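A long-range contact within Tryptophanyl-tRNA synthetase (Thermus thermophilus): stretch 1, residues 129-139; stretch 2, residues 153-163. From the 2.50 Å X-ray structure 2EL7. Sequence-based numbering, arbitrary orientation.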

# COMPACT_ATOMS: atom_id res chain seq x y z
N TYR A 129 8.00 -5.24 -1.52
CA TYR A 129 7.70 -5.37 -2.95
C TYR A 129 7.00 -6.65 -3.36
O TYR A 129 6.07 -6.63 -4.18
CB TYR A 129 8.97 -5.21 -3.78
CG TYR A 129 8.70 -5.10 -5.27
CD1 TYR A 129 7.93 -4.07 -5.79
CD2 TYR A 129 9.22 -6.06 -6.17
CE1 TYR A 129 7.66 -4.00 -7.17
CE2 TYR A 129 8.96 -5.99 -7.53
CZ TYR A 129 8.19 -4.96 -8.02
OH TYR A 129 7.93 -4.90 -9.38
N PRO A 130 7.41 -7.80 -2.81
CA PRO A 130 6.71 -9.02 -3.24
C PRO A 130 5.20 -8.99 -2.95
O PRO A 130 4.41 -9.58 -3.70
CB PRO A 130 7.44 -10.12 -2.48
CG PRO A 130 8.87 -9.56 -2.42
CD PRO A 130 8.62 -8.13 -2.02
N VAL A 131 4.79 -8.32 -1.88
CA VAL A 131 3.36 -8.23 -1.56
C VAL A 131 2.66 -7.38 -2.64
O VAL A 131 1.56 -7.72 -3.08
CB VAL A 131 3.13 -7.63 -0.16
CG1 VAL A 131 1.61 -7.57 0.16
CG2 VAL A 131 3.84 -8.53 0.87
N LEU A 132 3.33 -6.31 -3.10
CA LEU A 132 2.82 -5.46 -4.17
C LEU A 132 2.63 -6.32 -5.43
O LEU A 132 1.59 -6.25 -6.07
CB LEU A 132 3.78 -4.32 -4.47
CG LEU A 132 3.31 -3.24 -5.46
CD1 LEU A 132 2.13 -2.55 -4.89
CD2 LEU A 132 4.41 -2.21 -5.72
N GLN A 133 3.64 -7.13 -5.76
CA GLN A 133 3.55 -8.01 -6.94
C GLN A 133 2.38 -9.00 -6.79
O GLN A 133 1.66 -9.30 -7.75
CB GLN A 133 4.84 -8.79 -7.13
CG GLN A 133 6.06 -7.98 -7.54
CD GLN A 133 7.31 -8.86 -7.72
OE1 GLN A 133 7.83 -9.44 -6.75
NE2 GLN A 133 7.77 -8.98 -8.97
N ALA A 134 2.20 -9.54 -5.58
CA ALA A 134 1.09 -10.47 -5.35
C ALA A 134 -0.29 -9.84 -5.62
O ALA A 134 -1.21 -10.49 -6.13
CB ALA A 134 1.15 -11.00 -3.92
N ALA A 135 -0.44 -8.57 -5.24
CA ALA A 135 -1.72 -7.87 -5.44
C ALA A 135 -1.92 -7.55 -6.90
O ALA A 135 -3.02 -7.52 -7.39
CB ALA A 135 -1.73 -6.61 -4.62
N ASP A 136 -0.82 -7.29 -7.60
CA ASP A 136 -0.88 -6.98 -9.02
C ASP A 136 -1.36 -8.26 -9.73
O ASP A 136 -2.22 -8.20 -10.61
CB ASP A 136 0.52 -6.57 -9.49
CG ASP A 136 0.51 -5.38 -10.45
OD1 ASP A 136 -0.54 -4.69 -10.58
OD2 ASP A 136 1.57 -5.14 -11.08
N ILE A 137 -0.82 -9.40 -9.34
CA ILE A 137 -1.18 -10.68 -9.94
C ILE A 137 -2.63 -11.08 -9.62
O ILE A 137 -3.41 -11.42 -10.52
CB ILE A 137 -0.23 -11.83 -9.47
CG1 ILE A 137 1.19 -11.59 -10.00
CG2 ILE A 137 -0.76 -13.18 -9.94
CD1 ILE A 137 2.18 -12.66 -9.59
N LEU A 138 -3.01 -11.00 -8.35
CA LEU A 138 -4.35 -11.40 -7.98
C LEU A 138 -5.50 -10.40 -8.26
O LEU A 138 -6.66 -10.81 -8.43
CB LEU A 138 -4.36 -11.86 -6.53
CG LEU A 138 -3.30 -12.96 -6.29
CD1 LEU A 138 -3.27 -13.36 -4.80
CD2 LEU A 138 -3.58 -14.17 -7.19
N ILE A 139 -5.20 -9.10 -8.31
CA ILE A 139 -6.27 -8.12 -8.57
C ILE A 139 -6.92 -8.39 -9.94
O ILE A 139 -8.09 -8.04 -10.17
CB ILE A 139 -5.73 -6.69 -8.59
CG1 ILE A 139 -6.89 -5.70 -8.46
CG2 ILE A 139 -5.03 -6.40 -9.93
CD1 ILE A 139 -7.19 -5.29 -7.08
N GLN A 153 10.09 -17.62 -6.36
CA GLN A 153 9.71 -17.33 -4.97
C GLN A 153 8.51 -16.41 -4.80
O GLN A 153 7.63 -16.69 -3.97
CB GLN A 153 10.89 -16.74 -4.18
CG GLN A 153 11.65 -17.76 -3.38
CD GLN A 153 12.29 -17.19 -2.11
OE1 GLN A 153 13.04 -16.21 -2.16
NE2 GLN A 153 12.00 -17.81 -0.98
N HIS A 154 8.43 -15.32 -5.56
CA HIS A 154 7.29 -14.43 -5.39
C HIS A 154 6.00 -15.04 -5.94
O HIS A 154 4.91 -14.63 -5.55
CB HIS A 154 7.57 -13.02 -5.96
CG HIS A 154 7.42 -12.88 -7.45
ND1 HIS A 154 8.37 -13.33 -8.34
CD2 HIS A 154 6.48 -12.26 -8.18
CE1 HIS A 154 8.03 -12.97 -9.57
NE2 HIS A 154 6.88 -12.32 -9.50
N ILE A 155 6.09 -16.01 -6.83
CA ILE A 155 4.85 -16.63 -7.28
C ILE A 155 4.39 -17.55 -6.14
O ILE A 155 3.20 -17.69 -5.90
CB ILE A 155 4.98 -17.44 -8.60
CG1 ILE A 155 5.00 -16.52 -9.82
CG2 ILE A 155 3.72 -18.20 -8.84
CD1 ILE A 155 5.66 -15.18 -9.67
N GLU A 156 5.33 -18.19 -5.44
CA GLU A 156 4.96 -19.05 -4.32
C GLU A 156 4.33 -18.22 -3.19
O GLU A 156 3.38 -18.66 -2.55
CB GLU A 156 6.18 -19.83 -3.80
CG GLU A 156 6.58 -20.98 -4.75
CD GLU A 156 8.00 -21.54 -4.52
OE1 GLU A 156 8.37 -22.51 -5.25
OE2 GLU A 156 8.75 -21.04 -3.63
N LEU A 157 4.85 -17.02 -2.95
CA LEU A 157 4.28 -16.17 -1.91
C LEU A 157 2.85 -15.84 -2.29
O LEU A 157 1.95 -15.89 -1.45
CB LEU A 157 5.08 -14.86 -1.78
CG LEU A 157 4.51 -13.83 -0.78
CD1 LEU A 157 4.72 -14.34 0.64
CD2 LEU A 157 5.17 -12.47 -0.97
N THR A 158 2.64 -15.52 -3.56
CA THR A 158 1.32 -15.18 -4.07
C THR A 158 0.30 -16.31 -3.86
O THR A 158 -0.85 -16.03 -3.45
CB THR A 158 1.40 -14.82 -5.56
OG1 THR A 158 2.38 -13.79 -5.73
CG2 THR A 158 0.05 -14.31 -6.10
N ARG A 159 0.70 -17.56 -4.10
CA ARG A 159 -0.24 -18.68 -3.91
C ARG A 159 -0.53 -18.83 -2.42
O ARG A 159 -1.66 -19.05 -2.02
CB ARG A 159 0.31 -20.02 -4.45
CG ARG A 159 0.53 -20.09 -5.96
CD ARG A 159 0.75 -21.55 -6.43
NE ARG A 159 2.01 -22.09 -5.95
CZ ARG A 159 3.15 -22.08 -6.63
NH1 ARG A 159 4.25 -22.59 -6.09
NH2 ARG A 159 3.18 -21.59 -7.87
N GLU A 160 0.49 -18.69 -1.58
CA GLU A 160 0.28 -18.80 -0.15
C GLU A 160 -0.75 -17.78 0.30
O GLU A 160 -1.64 -18.10 1.08
CB GLU A 160 1.61 -18.62 0.61
CG GLU A 160 2.40 -19.94 0.79
CD GLU A 160 3.85 -19.74 1.22
OE1 GLU A 160 4.64 -20.72 1.17
OE2 GLU A 160 4.22 -18.61 1.61
N ILE A 161 -0.64 -16.55 -0.20
CA ILE A 161 -1.55 -15.47 0.14
C ILE A 161 -2.96 -15.75 -0.39
O ILE A 161 -3.95 -15.44 0.26
CB ILE A 161 -1.03 -14.09 -0.43
CG1 ILE A 161 0.22 -13.65 0.34
CG2 ILE A 161 -2.10 -13.00 -0.31
CD1 ILE A 161 0.85 -12.42 -0.19
N ALA A 162 -3.04 -16.35 -1.57
CA ALA A 162 -4.34 -16.66 -2.13
C ALA A 162 -5.03 -17.69 -1.26
O ALA A 162 -6.22 -17.55 -0.93
CB ALA A 162 -4.18 -17.17 -3.54
N ARG A 163 -4.30 -18.74 -0.89
CA ARG A 163 -4.86 -19.78 -0.05
C ARG A 163 -5.32 -19.20 1.27
O ARG A 163 -6.43 -19.49 1.73
CB ARG A 163 -3.86 -20.91 0.19
CG ARG A 163 -3.56 -21.74 -1.05
CD ARG A 163 -2.98 -23.10 -0.69
NE ARG A 163 -1.67 -22.99 -0.10
CZ ARG A 163 -0.55 -22.88 -0.81
NH1 ARG A 163 -0.62 -22.88 -2.13
NH2 ARG A 163 0.62 -22.75 -0.19

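Helical stretches 129-139 and 153-163 of the tryptophanyl-tRNA synthetase chain cross with 66° between their N-to-C directions and axes 9.1 Å apart at closest approach. The tightest backbone approach lies at Ala134 and Thr158, whose CA atoms are 4.9 Å apart; Pro130 CA and His154 CA follow at 5.9 Å. Ala134, with only a methyl for a side chain, faces Thr158 where the CA atoms come nearest; its CB is 3.5 Å from Thr158 OG1. No hydrogen bond joins the two helices, so the contact, burying 502 Å² in all, depends on packing.

Thr158 is the most covered residue of the contact. Its chi1 of -54° (m) turns OG1 back along its own helix, where it donates a 2.7 Å hydrogen bond to His154 O, the carbonyl that also accepts from Thr158 N at 3.1 Å. The hydroxyl is thereby satisfied within its helix and can lie against apolar neighbors, with Ile137 CD1 4.0 Å from OG1. The same rotamer leaves CG2 facing Leu138, 3.6 Å from Leu138 CG.

Leu138, m at chi1 and t at chi2, also reaches Ala162, its CD1 lying 4.1 Å from Ala162 CB. Ile137 adopts the extended mt conformation, which carries CD1 out to meet Ile155 CD1 at 4.3 Å. Ile155 has its CA-to-CB bond pointing away from the first helix, but the end of its side chain comes nearer; its chi2 of 34° lies between wells. Ile161 is likewise mt, and its CD1 packs 4.0 Å from Ala134 CB.

Toward the start of the first stretch, Pro130 CB sits 3.6 Å from Leu157 CD2. The t, p rotamer of Leu157 presents CD2 to the proline and leaves CD1 farther from the first helix; CD2 also lies 4.3 Å from Val131 N. The proline ring has no amide hydrogen to give to the preceding turn, and the helix is kinked here: the nitrogens of Pro130 and Val131 both lack that bond. Within the stretch, Gln133 N bonds to Tyr129 O at 2.9 Å.

The polar pairing is Gln133 with His154. A chi1 of -69° and a chi2 of 180° extend the glutamine, and chi3 of -67° sets its amide so that OE1 lies over one face of the imidazole, 3.4 Å from His154 CD2. Gln133 NE2 and His154 NE2 approach to 3.5 Å, but the angle is too poor for a hydrogen bond. The histidine's p rotamer (80°), usually disfavored within helices because the ring meets the preceding turn, is tolerated in this first turn; ND1 bonds to a residue just outside the stretches.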